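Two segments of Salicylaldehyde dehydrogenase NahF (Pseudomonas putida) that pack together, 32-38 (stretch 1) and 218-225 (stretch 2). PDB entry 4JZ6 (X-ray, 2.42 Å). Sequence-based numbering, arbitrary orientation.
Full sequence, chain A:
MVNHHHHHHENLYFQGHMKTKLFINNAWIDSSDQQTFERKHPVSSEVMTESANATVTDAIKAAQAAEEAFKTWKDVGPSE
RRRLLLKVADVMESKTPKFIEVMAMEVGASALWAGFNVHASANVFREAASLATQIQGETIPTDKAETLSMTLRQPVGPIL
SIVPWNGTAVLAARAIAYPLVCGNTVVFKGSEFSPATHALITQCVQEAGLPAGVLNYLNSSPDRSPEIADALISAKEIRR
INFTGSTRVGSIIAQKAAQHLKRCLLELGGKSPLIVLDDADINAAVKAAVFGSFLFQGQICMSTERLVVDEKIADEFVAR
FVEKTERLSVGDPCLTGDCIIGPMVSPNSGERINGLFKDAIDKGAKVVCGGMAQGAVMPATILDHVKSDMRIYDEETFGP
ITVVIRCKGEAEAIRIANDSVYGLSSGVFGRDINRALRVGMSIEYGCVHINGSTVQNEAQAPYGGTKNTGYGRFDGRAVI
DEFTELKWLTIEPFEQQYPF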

# COMPACT_ATOMS: atom_id res chain seq x y z
N SER A 32 -16.82 28.72 4.98
CA SER A 32 -16.15 30.02 4.98
C SER A 32 -16.83 31.07 4.08
O SER A 32 -16.49 32.25 4.13
CB SER A 32 -14.69 29.86 4.58
OG SER A 32 -14.58 29.39 3.25
N ASP A 33 -17.79 30.63 3.27
CA ASP A 33 -18.49 31.53 2.38
C ASP A 33 -20.00 31.52 2.62
O ASP A 33 -20.78 31.99 1.79
CB ASP A 33 -18.19 31.18 0.92
CG ASP A 33 -18.52 29.74 0.60
OD1 ASP A 33 -18.81 28.97 1.54
OD2 ASP A 33 -18.48 29.37 -0.60
N GLN A 34 -20.40 30.97 3.77
CA GLN A 34 -21.81 30.84 4.16
C GLN A 34 -22.70 30.27 3.06
O GLN A 34 -23.90 30.55 3.01
CB GLN A 34 -22.38 32.18 4.65
CG GLN A 34 -21.65 32.79 5.83
CD GLN A 34 -20.49 33.66 5.40
OE1 GLN A 34 -20.54 34.31 4.36
NE2 GLN A 34 -19.43 33.67 6.20
N GLN A 35 -22.11 29.47 2.18
CA GLN A 35 -22.84 28.89 1.06
C GLN A 35 -23.35 27.49 1.42
O GLN A 35 -22.72 26.78 2.21
CB GLN A 35 -21.96 28.83 -0.18
CG GLN A 35 -21.59 30.18 -0.75
CD GLN A 35 -22.35 30.50 -2.01
OE1 GLN A 35 -23.33 31.26 -1.98
NE2 GLN A 35 -21.92 29.92 -3.13
N THR A 36 -24.47 27.10 0.83
CA THR A 36 -25.03 25.78 1.07
C THR A 36 -25.20 24.99 -0.22
O THR A 36 -24.98 25.51 -1.32
CB THR A 36 -26.39 25.87 1.79
OG1 THR A 36 -27.26 26.73 1.06
CG2 THR A 36 -26.21 26.41 3.19
N PHE A 37 -25.58 23.73 -0.07
CA PHE A 37 -25.96 22.88 -1.19
C PHE A 37 -27.04 21.93 -0.69
O PHE A 37 -27.14 21.67 0.51
CB PHE A 37 -24.76 22.09 -1.73
CG PHE A 37 -24.29 20.98 -0.83
CD1 PHE A 37 -24.75 19.69 -1.00
CD2 PHE A 37 -23.37 21.24 0.17
CE1 PHE A 37 -24.31 18.66 -0.17
CE2 PHE A 37 -22.91 20.22 0.99
CZ PHE A 37 -23.38 18.93 0.82
N GLU A 38 -27.85 21.42 -1.61
CA GLU A 38 -28.99 20.60 -1.21
C GLU A 38 -28.91 19.16 -1.70
O GLU A 38 -28.26 18.86 -2.69
CB GLU A 38 -30.30 21.23 -1.70
CG GLU A 38 -30.64 22.55 -1.03
CD GLU A 38 -31.82 23.24 -1.68
OE1 GLU A 38 -32.07 22.97 -2.88
OE2 GLU A 38 -32.49 24.03 -0.99
N LEU A 218 -16.37 17.24 6.75
CA LEU A 218 -16.54 18.12 5.61
C LEU A 218 -17.50 17.51 4.59
O LEU A 218 -17.47 16.30 4.35
CB LEU A 218 -15.21 18.39 4.92
CG LEU A 218 -14.11 19.11 5.70
CD1 LEU A 218 -12.81 18.94 4.96
CD2 LEU A 218 -14.46 20.57 5.86
N ASN A 219 -18.34 18.35 4.01
CA ASN A 219 -19.18 17.93 2.90
C ASN A 219 -19.30 19.08 1.91
O ASN A 219 -19.09 20.24 2.28
CB ASN A 219 -20.55 17.49 3.38
CG ASN A 219 -21.11 16.34 2.57
OD1 ASN A 219 -20.80 16.20 1.39
ND2 ASN A 219 -21.93 15.50 3.20
N SER A 220 -19.61 18.77 0.66
CA SER A 220 -19.71 19.80 -0.36
C SER A 220 -20.54 19.36 -1.55
O SER A 220 -20.85 18.18 -1.71
CB SER A 220 -18.31 20.20 -0.85
OG SER A 220 -17.67 19.09 -1.47
N SER A 221 -20.92 20.33 -2.38
CA SER A 221 -21.52 20.02 -3.66
C SER A 221 -20.46 19.30 -4.50
O SER A 221 -19.27 19.55 -4.34
CB SER A 221 -21.98 21.30 -4.36
OG SER A 221 -20.98 22.30 -4.30
N PRO A 222 -20.90 18.39 -5.39
CA PRO A 222 -19.96 17.57 -6.15
C PRO A 222 -19.03 18.39 -7.05
O PRO A 222 -17.97 17.89 -7.43
CB PRO A 222 -20.88 16.68 -7.00
CG PRO A 222 -22.17 17.41 -7.07
CD PRO A 222 -22.30 18.11 -5.75
N ASP A 223 -19.41 19.62 -7.39
CA ASP A 223 -18.58 20.48 -8.23
C ASP A 223 -17.32 20.92 -7.48
O ASP A 223 -16.36 21.39 -8.10
CB ASP A 223 -19.37 21.70 -8.73
CG ASP A 223 -19.57 22.75 -7.64
OD1 ASP A 223 -20.41 22.54 -6.75
OD2 ASP A 223 -18.89 23.81 -7.69
N ARG A 224 -17.34 20.76 -6.16
CA ARG A 224 -16.23 21.19 -5.31
C ARG A 224 -15.38 20.02 -4.83
O ARG A 224 -14.22 20.22 -4.48
CB ARG A 224 -16.75 21.95 -4.09
CG ARG A 224 -17.47 23.25 -4.41
CD ARG A 224 -17.74 24.05 -3.14
NE ARG A 224 -18.40 25.32 -3.42
CZ ARG A 224 -18.62 26.26 -2.51
NH1 ARG A 224 -18.23 26.09 -1.25
NH2 ARG A 224 -19.24 27.39 -2.85
N SER A 225 -15.96 18.82 -4.83
CA SER A 225 -15.28 17.62 -4.32
C SER A 225 -13.84 17.42 -4.82
O SER A 225 -12.94 17.26 -4.00
CB SER A 225 -16.11 16.35 -4.57
OG SER A 225 -17.22 16.28 -3.70

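Two contacts join these stretches, a salt bridge between Asp33 and Arg224 and the packing of the Phe37 ring against the backbone of Ser220 and Ser221; the two stretches bury 255 Å² between them, both sides summed. Arg224 reaches across with a nearly extended side chain (chi1 m, chi2 and chi3 t), which carries its guanidinium to the carboxylate of Asp33. Both hydrogen bonds of the salt bridge fall on one oxygen: Arg224 NH2 donates to Asp33 OD2 at 3.1 Å, and Arg224 NH1 makes a weak hydrogen bond to the same Asp33 OD2 at 3.4 Å. The oxygen lies near the guanidinium plane, at its edge, where the N-H groups point. Arg224 NH1 has a further partner elsewhere in the structure. Asp33 OD1 accepts a weak hydrogen bond from Gln35 N (3.4 Å) within the loop and is also hydrogen-bonded to a residue flanking one of the stretches. One short acidic side chain in the p rotamer thus braces its turn and binds the arginine. Gln35 also points toward stretch 2, but its NE2, 3.7 Å from Arg224 NH2, only packs beside the guanidinium edge.

Phe37, buried and with chi1 p, contributes the largest covered area, 87 Å². Its CE2 lies 3.5 Å from Ser220 CA, and its CD2 3.7 Å from Ser221 N; Ser220 C and Ser221 N sit over one ring face. The apolar ring makes no demand for hydrogen bonds, and Ser220 turns its CB away, leaving backbone to meet it. Several nearby polar atoms find partners within stretch 2. Asn219 OD1, 3.8 Å from Phe37 CZ, accepts from Ser220 N at 2.9 Å, while Asn219 ND2 bonds to a flanking residue; Ser220 OG donates weakly to Ser221 O (3.3 Å), which also receives Arg224 N at 2.9 Å. Ser221 OG donates to Asp223 OD1 at 2.5 Å and is also hydrogen-bonded elsewhere in the structure, while Ser221 CB packs 3.9 Å from Phe37 CB.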